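Local structure of beta subunit of photoactivated adenylyl cyclase (Beggiatoa sp. PS, 5MBE) at residues V152-F157 / S209-Q214; G254-G259 / H269-D274. The protein probably makes cyclic AMP from ATP under blue light, its flavin-binding BLUF domain controlling a class III adenylyl cyclase domain. All blocks are in the same frame, centred on the assembly; numbering follows the deposited sequence.

In the fold
Both contacts lie in the central sheet of the cyclase domain, and their centres are about 10 Å apart. Each is an antiparallel strand pair. Contact 1 joins strands 150-161 and 205-211; contact 2 joins strands 247-258 and 267-272. Strands 150-161 and 247-258 are themselves neighbours, so the four strands belong to one sheet. I156 of contact 1 packs on L271 of contact 2. Both are mostly buried, but contact 1 runs out to a solvent-exposed turn at K212 and E213, and no other chain touches it. Contact 2 keeps a buried histidine-carboxylate pair and borders the second subunit through I257, T270 and L272.

Contact 1 (V152-F157 / S209-Q214); sequences VEKIIF and SFTKEQ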
ATOM      1  N   VAL A 152     -16.275 -12.656   3.261  1.00 36.32           N
ATOM      2  CA  VAL A 152     -17.352 -11.708   3.505  1.00 42.52           C
ATOM      3  C   VAL A 152     -18.020 -11.357   2.183  1.00 44.97           C
ATOM      4  O   VAL A 152     -17.425 -11.467   1.108  1.00 53.50           O
ATOM      5  CB  VAL A 152     -16.851 -10.427   4.208  1.00 38.76           C
ATOM      6  CG1 VAL A 152     -16.473 -10.727   5.646  1.00 52.45           C
ATOM      7  CG2 VAL A 152     -15.664  -9.844   3.461  1.00 41.70           C
ATOM      8  N   GLU A 153     -19.280 -10.947   2.277  1.00 55.94           N
ATOM      9  CA  GLU A 153     -20.023 -10.436   1.134  1.00 55.06           C
ATOM     10  C   GLU A 153     -19.790  -8.933   1.050  1.00 54.74           C
ATOM     11  O   GLU A 153     -20.161  -8.192   1.968  1.00 52.84           O
ATOM     12  CB  GLU A 153     -21.513 -10.744   1.271  1.00 58.78           C
ATOM     13  CG  GLU A 153     -21.819 -12.203   1.562  1.00 68.38           C
ATOM     14  CD  GLU A 153     -22.936 -12.377   2.574  1.00 66.99           C
ATOM     15  OE1 GLU A 153     -24.042 -12.805   2.181  1.00 72.29           O
ATOM     16  OE2 GLU A 153     -22.708 -12.081   3.766  1.00 58.67           O
ATOM     17  N   LYS A 154     -19.166  -8.485  -0.036  1.00 48.99           N
ATOM     18  CA  LYS A 154     -18.843  -7.076  -0.190  1.00 41.14           C
ATOM     19  C   LYS A 154     -19.227  -6.599  -1.581  1.00 39.72           C
ATOM     20  O   LYS A 154     -19.337  -7.387  -2.524  1.00 35.20           O
ATOM     21  CB  LYS A 154     -17.353  -6.797   0.048  1.00 44.18           C
ATOM     22  CG  LYS A 154     -16.870  -7.144   1.438  1.00 59.21           C
ATOM     23  CD  LYS A 154     -15.484  -6.574   1.690  1.00 55.47           C
ATOM     24  CE  LYS A 154     -15.561  -5.149   2.207  1.00 57.69           C
ATOM     25  NZ  LYS A 154     -16.173  -5.102   3.563  1.00 55.06           N
ATOM     26  N   ILE A 155     -19.424  -5.291  -1.692  1.00 37.11           N
ATOM     27  CA  ILE A 155     -19.598  -4.624  -2.974  1.00 33.06           C
ATOM     28  C   ILE A 155     -18.241  -4.090  -3.400  1.00 30.80           C
ATOM     29  O   ILE A 155     -17.605  -3.331  -2.661  1.00 32.43           O
ATOM     30  CB  ILE A 155     -20.632  -3.495  -2.881  1.00 36.00           C
ATOM     31  CG1 ILE A 155     -22.015  -4.070  -2.576  1.00 36.28           C
ATOM     32  CG2 ILE A 155     -20.646  -2.684  -4.168  1.00 40.52           C
ATOM     33  CD1 ILE A 155     -23.010  -3.036  -2.133  1.00 29.38           C
ATOM     34  N   ILE A 156     -17.790  -4.494  -4.583  1.00 36.94           N
ATOM     35  CA  ILE A 156     -16.488  -4.100  -5.104  1.00 38.51           C
ATOM     36  C   ILE A 156     -16.671  -2.878  -5.991  1.00 30.98           C
ATOM     37  O   ILE A 156     -17.601  -2.824  -6.806  1.00 33.14           O
ATOM     38  CB  ILE A 156     -15.824  -5.256  -5.872  1.00 44.46           C
ATOM     39  CG1 ILE A 156     -15.786  -6.509  -4.998  1.00 33.06           C
ATOM     40  CG2 ILE A 156     -14.417  -4.869  -6.310  1.00 26.27           C
ATOM     41  CD1 ILE A 156     -15.073  -6.309  -3.677  1.00 29.31           C
ATOM     42  N   PHE A 157     -15.785  -1.898  -5.831  1.00 35.00           N
ATOM     43  CA  PHE A 157     -15.850  -0.630  -6.545  1.00 36.25           C
ATOM     44  C   PHE A 157     -14.613  -0.476  -7.419  1.00 28.86           C
ATOM     45  O   PHE A 157     -13.484  -0.569  -6.924  1.00 30.62           O
ATOM     46  CB  PHE A 157     -15.956   0.536  -5.555  1.00 34.96           C
ATOM     47  CG  PHE A 157     -15.927   1.899  -6.197  1.00 43.06           C
ATOM     48  CD1 PHE A 157     -14.723   2.532  -6.466  1.00 38.04           C
ATOM     49  CD2 PHE A 157     -17.105   2.558  -6.504  1.00 41.97           C
ATOM     50  CE1 PHE A 157     -14.697   3.783  -7.049  1.00 37.86           C
ATOM     51  CE2 PHE A 157     -17.084   3.812  -7.084  1.00 31.92           C
ATOM     52  CZ  PHE A 157     -15.879   4.424  -7.357  1.00 36.01           C
ATOM     53  N   SER A 209     -14.171  -0.920  -1.671  1.00 33.20           N
ATOM     54  CA  SER A 209     -15.108  -1.951  -1.255  1.00 35.31           C
ATOM     55  C   SER A 209     -16.137  -1.357  -0.306  1.00 31.67           C
ATOM     56  O   SER A 209     -15.854  -0.415   0.441  1.00 27.91           O
ATOM     57  CB  SER A 209     -14.393  -3.129  -0.581  1.00 28.17           C
ATOM     58  OG  SER A 209     -13.820  -2.740   0.654  1.00 45.65           O
ATOM     59  N   PHE A 210     -17.343  -1.917  -0.355  1.00 32.04           N
ATOM     60  CA  PHE A 210     -18.426  -1.560   0.547  1.00 33.42           C
ATOM     61  C   PHE A 210     -19.025  -2.833   1.124  1.00 37.88           C
ATOM     62  O   PHE A 210     -18.961  -3.899   0.507  1.00 37.56           O
ATOM     63  CB  PHE A 210     -19.527  -0.751  -0.166  1.00 33.68           C
ATOM     64  CG  PHE A 210     -19.100   0.626  -0.589  1.00 32.24           C
ATOM     65  CD1 PHE A 210     -18.327   0.810  -1.726  1.00 37.35           C
ATOM     66  CD2 PHE A 210     -19.489   1.739   0.135  1.00 31.87           C
ATOM     67  CE1 PHE A 210     -17.939   2.078  -2.121  1.00 28.38           C
ATOM     68  CE2 PHE A 210     -19.106   3.008  -0.256  1.00 26.93           C
ATOM     69  CZ  PHE A 210     -18.329   3.178  -1.386  1.00 32.27           C
ATOM     70  N   THR A 211     -19.607  -2.717   2.315  1.00 35.23           N
ATOM     71  CA  THR A 211     -20.309  -3.853   2.890  1.00 39.65           C
ATOM     72  C   THR A 211     -21.653  -4.041   2.187  1.00 37.52           C
ATOM     73  O   THR A 211     -22.093  -3.208   1.392  1.00 38.91           O
ATOM     74  CB  THR A 211     -20.511  -3.664   4.394  1.00 36.37           C
ATOM     75  OG1 THR A 211     -21.518  -2.671   4.627  1.00 47.42           O
ATOM     76  CG2 THR A 211     -19.212  -3.226   5.054  1.00 36.21           C
ATOM     77  N   LYS A 212     -22.312  -5.163   2.487  1.00 41.87           N
ATOM     78  CA  LYS A 212     -23.601  -5.435   1.862  1.00 48.52           C
ATOM     79  C   LYS A 212     -24.707  -4.520   2.374  1.00 44.69           C
ATOM     80  O   LYS A 212     -25.752  -4.413   1.723  1.00 40.01           O
ATOM     81  CB  LYS A 212     -23.992  -6.899   2.062  1.00 46.57           C
ATOM     82  CG  LYS A 212     -24.107  -7.344   3.510  1.00 43.20           C
ATOM     83  CD  LYS A 212     -24.388  -8.836   3.587  1.00 48.60           C
ATOM     84  CE  LYS A 212     -24.498  -9.315   5.022  1.00 69.75           C
ATOM     85  NZ  LYS A 212     -25.664  -8.711   5.722  1.00 89.68           N
ATOM     86  N   GLU A 213     -24.502  -3.854   3.509  1.00 33.81           N
ATOM     87  CA  GLU A 213     -25.449  -2.874   4.026  1.00 34.83           C
ATOM     88  C   GLU A 213     -25.254  -1.489   3.424  1.00 42.36           C
ATOM     89  O   GLU A 213     -26.036  -0.583   3.726  1.00 40.80           O
ATOM     90  CB  GLU A 213     -25.349  -2.782   5.555  1.00 36.06           C
ATOM     91  CG  GLU A 213     -25.846  -4.014   6.297  1.00 41.27           C
ATOM     92  CD  GLU A 213     -24.770  -5.067   6.494  1.00 62.82           C
ATOM     93  OE1 GLU A 213     -23.660  -4.908   5.941  1.00 63.81           O
ATOM     94  OE2 GLU A 213     -25.035  -6.055   7.211  1.00 76.95           O
ATOM     95  N   GLN A 214     -24.243  -1.304   2.577  1.00 43.22           N
ATOM     96  CA  GLN A 214     -23.937  -0.014   1.967  1.00 30.99           C
ATOM     97  C   GLN A 214     -24.203  -0.029   0.464  1.00 30.44           C
ATOM     98  O   GLN A 214     -23.466   0.575  -0.318  1.00 33.87           O
ATOM     99  CB  GLN A 214     -22.491   0.383   2.248  1.00 29.73           C
ATOM    100  CG  GLN A 214     -22.158   0.505   3.726  1.00 30.58           C
ATOM    101  CD  GLN A 214     -20.671   0.679   3.973  1.00 44.61           C
ATOM    102  OE1 GLN A 214     -19.841   0.229   3.183  1.00 42.07           O
ATOM    103  NE2 GLN A 214     -20.327   1.335   5.073  1.00 41.82           N
TER
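E153 opens the contact. Its carboxylate oxygen OE2 reaches the aliphatic end of K212, 3.5 Å from K212 CE, as the two side chains cross at a slant. The two residues belong to neighbouring antiparallel segments of the cyclase-domain sheet, on strand 150-161 and at the end of strand 205-211. Their charged ends, E153 OE2 and K212 NZ, stay 4.9 Å apart, so any attraction is probably weak. K212 NZ instead makes a salt bridge to E213 OE2, which it meets from above the carboxylate plane. K154 follows on the other face. Its chain bends at both chi3 (87°) and chi4 (67°), which carries CE alongside S209, 3.4 Å from S209 OG, and leaves K154 NZ 3.9 Å from T211 CG2. NZ also has a long, weak ion pair with E258 and lies close to R133.

I155 is the centre of the pairing. It forms a hydrogen-bonded pair with F210: I155 N donates to F210 O at 2.6 Å, and F210 N donates to I155 O at 2.7 Å. The CB atoms of I155 and F210 sit on the same face, 4.0 Å apart. I155 CD1 reaches across to T211 O, where the chain enters a type I turn from T211 to Q214. The turn is closed by Q214 N bonding to T211 O, and Q214 OE1 takes the N-H of T211. Q214 is the N-cap of helix 215-235.

I156 turns to the opposite face with S209, where it packs against A275, V276 and A279 of helix 274-285. F157 returns to the face of I155 and F210, which helix 215-235 covers. Here F157 meets the edge of the F210 ring: F157 CB approaches CE1 of F210 near the ring plane, at 4.3 Å.

Contact 2 (G254-G259 / H269-D274); sequences GHVIEG and HTLLGD
E258 OE1 is gripped by two groups, H269 NE2 across the contact and the NE of R133, which forms a salt bridge. H269 NE2 donates to E258 OE1 at 2.7 Å. The oxygen lies in the ring plane of H269, and the N-H reaches it from the anti side of the carboxylate. The bond is bent, 134° at the hydrogen, and the carboxylate and ring planes are 49° apart. The extended E258 chain starts with CG opposite the backbone N (chi1 171°), which carries the carboxylate across to the ring. E258 CG packs 3.8 Å from L271 CD1 on the same face.

The backbone is an antiparallel pair of strands, 247-258 and 267-272, in the cyclase-domain sheet. I257 N donates to L272 O at 2.8 Å. In return L272 N donates to I257 O at 2.9 Å. Their side chains share the other face, where I257 packs on V176 of the second subunit and L272 on F164 of that same subunit. Near the corner at G259, T270 N donates to G259 O at 3.2 Å; the return bond from G259 N to T270 O is weak.

With an alanine in place of H269, E258 OE1 would probably lose one of its two donors, and the carboxylate would be freer to turn beside R133. Two donors on one oxygen of this buried residue, one of them the positive R133, would be expected to favour the charged form of E258, and the bond in turn probably helps to hold the H269 ring in its present rotation.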
ATOM      1  N   GLY A 254     -20.428  -9.952  -4.405  1.00 40.33           N
ATOM      2  CA  GLY A 254     -20.129 -11.370  -4.345  1.00 34.11           C
ATOM      3  C   GLY A 254     -19.310 -11.689  -3.116  1.00 39.76           C
ATOM      4  O   GLY A 254     -19.000 -10.816  -2.298  1.00 34.13           O
ATOM      5  N   HIS A 255     -18.967 -12.967  -2.997  1.00 45.39           N
ATOM      6  CA  HIS A 255     -18.150 -13.441  -1.889  1.00 52.74           C
ATOM      7  C   HIS A 255     -16.685 -13.162  -2.191  1.00 43.50           C
ATOM      8  O   HIS A 255     -16.173 -13.565  -3.241  1.00 53.09           O
ATOM      9  CB  HIS A 255     -18.371 -14.933  -1.652  1.00 54.11           C
ATOM     10  CG  HIS A 255     -19.783 -15.290  -1.309  1.00 58.16           C
ATOM     11  ND1 HIS A 255     -20.147 -16.549  -0.882  1.00 64.71           N
ATOM     12  CD2 HIS A 255     -20.921 -14.557  -1.332  1.00 67.81           C
ATOM     13  CE1 HIS A 255     -21.448 -16.575  -0.655  1.00 84.02           C
ATOM     14  NE2 HIS A 255     -21.942 -15.379  -0.922  1.00 80.46           N
ATOM     15  N   VAL A 256     -16.013 -12.470  -1.277  1.00 39.53           N
ATOM     16  CA  VAL A 256     -14.597 -12.172  -1.424  1.00 44.36           C
ATOM     17  C   VAL A 256     -13.884 -12.535  -0.132  1.00 42.03           C
ATOM     18  O   VAL A 256     -14.451 -12.449   0.961  1.00 43.19           O
ATOM     19  CB  VAL A 256     -14.335 -10.690  -1.787  1.00 37.31           C
ATOM     20  CG1 VAL A 256     -14.933 -10.363  -3.141  1.00 45.61           C
ATOM     21  CG2 VAL A 256     -14.888  -9.765  -0.710  1.00 40.33           C
ATOM     22  N   ILE A 257     -12.630 -12.953  -0.268  1.00 40.19           N
ATOM     23  CA  ILE A 257     -11.772 -13.246   0.870  1.00 43.66           C
ATOM     24  C   ILE A 257     -10.909 -12.021   1.119  1.00 39.79           C
ATOM     25  O   ILE A 257     -10.106 -11.630   0.264  1.00 54.28           O
ATOM     26  CB  ILE A 257     -10.917 -14.498   0.625  1.00 45.69           C
ATOM     27  CG1 ILE A 257     -11.825 -15.716   0.456  1.00 46.81           C
ATOM     28  CG2 ILE A 257      -9.931 -14.703   1.771  1.00 37.52           C
ATOM     29  CD1 ILE A 257     -11.205 -16.829  -0.334  1.00 43.89           C
ATOM     30  N   GLU A 258     -11.090 -11.403   2.280  1.00 42.38           N
ATOM     31  CA  GLU A 258     -10.393 -10.179   2.643  1.00 44.85           C
ATOM     32  C   GLU A 258      -9.412 -10.458   3.774  1.00 46.48           C
ATOM     33  O   GLU A 258      -9.769 -11.103   4.766  1.00 44.95           O
ATOM     34  CB  GLU A 258     -11.393  -9.096   3.055  1.00 49.87           C
ATOM     35  CG  GLU A 258     -10.762  -7.860   3.641  1.00 70.28           C
ATOM     36  CD  GLU A 258     -11.692  -6.666   3.619  1.00 83.68           C
ATOM     37  OE1 GLU A 258     -11.196  -5.521   3.668  1.00 83.50           O
ATOM     38  OE2 GLU A 258     -12.920  -6.873   3.541  1.00 82.99           O
ATOM     39  N   GLY A 259      -8.187  -9.968   3.623  1.00 46.75           N
ATOM     40  CA  GLY A 259      -7.185 -10.151   4.653  1.00 53.72           C
ATOM     41  C   GLY A 259      -5.817  -9.704   4.186  1.00 47.88           C
ATOM     42  O   GLY A 259      -5.645  -9.165   3.085  1.00 49.63           O
ATOM     43  N   HIS A 269      -2.887  -5.846   1.511  1.00 40.41           N
ATOM     44  CA  HIS A 269      -4.300  -6.089   1.784  1.00 46.36           C
ATOM     45  C   HIS A 269      -4.984  -6.348   0.451  1.00 45.10           C
ATOM     46  O   HIS A 269      -4.995  -5.476  -0.426  1.00 45.12           O
ATOM     47  CB  HIS A 269      -4.953  -4.907   2.502  1.00 45.37           C
ATOM     48  CG  HIS A 269      -6.397  -5.124   2.849  1.00 52.14           C
ATOM     49  ND1 HIS A 269      -6.797  -6.001   3.835  1.00 60.10           N
ATOM     50  CD2 HIS A 269      -7.532  -4.583   2.346  1.00 47.71           C
ATOM     51  CE1 HIS A 269      -8.115  -5.991   3.922  1.00 48.71           C
ATOM     52  NE2 HIS A 269      -8.586  -5.139   3.030  1.00 48.99           N
ATOM     53  N   THR A 270      -5.554  -7.537   0.298  1.00 53.38           N
ATOM     54  CA  THR A 270      -6.113  -7.928  -0.985  0.70 59.08           C
ATOM     55  C   THR A 270      -7.470  -8.584  -0.786  1.00 56.82           C
ATOM     56  O   THR A 270      -7.835  -9.013   0.311  1.00 46.63           O
ATOM     57  CB  THR A 270      -5.184  -8.881  -1.753  0.70 63.62           C
ATOM     58  OG1 THR A 270      -5.582  -8.928  -3.130  0.70 67.99           O
ATOM     59  CG2 THR A 270      -5.258 -10.282  -1.168  0.70 56.61           C
ATOM     60  N   LEU A 271      -8.225  -8.630  -1.880  1.00 38.19           N
ATOM     61  CA  LEU A 271      -9.571  -9.182  -1.920  1.00 42.94           C
ATOM     62  C   LEU A 271      -9.607 -10.266  -2.991  1.00 43.82           C
ATOM     63  O   LEU A 271      -9.339  -9.991  -4.166  1.00 43.54           O
ATOM     64  CB  LEU A 271     -10.598  -8.085  -2.215  1.00 49.22           C
ATOM     65  CG  LEU A 271     -11.269  -7.330  -1.060  1.00 52.84           C
ATOM     66  CD1 LEU A 271     -10.284  -6.834  -0.011  1.00 59.26           C
ATOM     67  CD2 LEU A 271     -12.081  -6.167  -1.614  1.00 48.27           C
ATOM     68  N   LEU A 272      -9.936 -11.491  -2.588  1.00 35.93           N
ATOM     69  CA  LEU A 272      -9.960 -12.630  -3.502  1.00 47.77           C
ATOM     70  C   LEU A 272     -11.401 -12.990  -3.837  1.00 50.22           C
ATOM     71  O   LEU A 272     -12.159 -13.400  -2.954  1.00 56.50           O
ATOM     72  CB  LEU A 272      -9.257 -13.848  -2.904  1.00 49.84           C
ATOM     73  CG  LEU A 272      -7.794 -13.784  -2.485  1.00 47.90           C
ATOM     74  CD1 LEU A 272      -7.328 -15.204  -2.205  1.00 58.43           C
ATOM     75  CD2 LEU A 272      -6.933 -13.124  -3.548  1.00 51.00           C
ATOM     76  N   GLY A 273     -11.770 -12.868  -5.107  1.00 54.51           N
ATOM     77  CA  GLY A 273     -13.100 -13.264  -5.522  1.00 46.69           C
ATOM     78  C   GLY A 273     -13.405 -12.889  -6.952  1.00 50.85           C
ATOM     79  O   GLY A 273     -12.794 -11.970  -7.508  1.00 45.56           O
ATOM     80  N   ASP A 274     -14.361 -13.596  -7.557  1.00 50.45           N
ATOM     81  CA  ASP A 274     -14.762 -13.281  -8.921  1.00 57.15           C
ATOM     82  C   ASP A 274     -15.425 -11.914  -9.013  1.00 55.44           C
ATOM     83  O   ASP A 274     -15.398 -11.288 -10.078  1.00 58.51           O
ATOM     84  CB  ASP A 274     -15.694 -14.367  -9.450  1.00 64.67           C
ATOM     85  CG  ASP A 274     -15.026 -15.249 -10.481  1.00 84.10           C
ATOM     86  OD1 ASP A 274     -13.781 -15.343 -10.467  1.00 85.41           O
ATOM     87  OD2 ASP A 274     -15.748 -15.846 -11.307  1.00 97.34           O
TER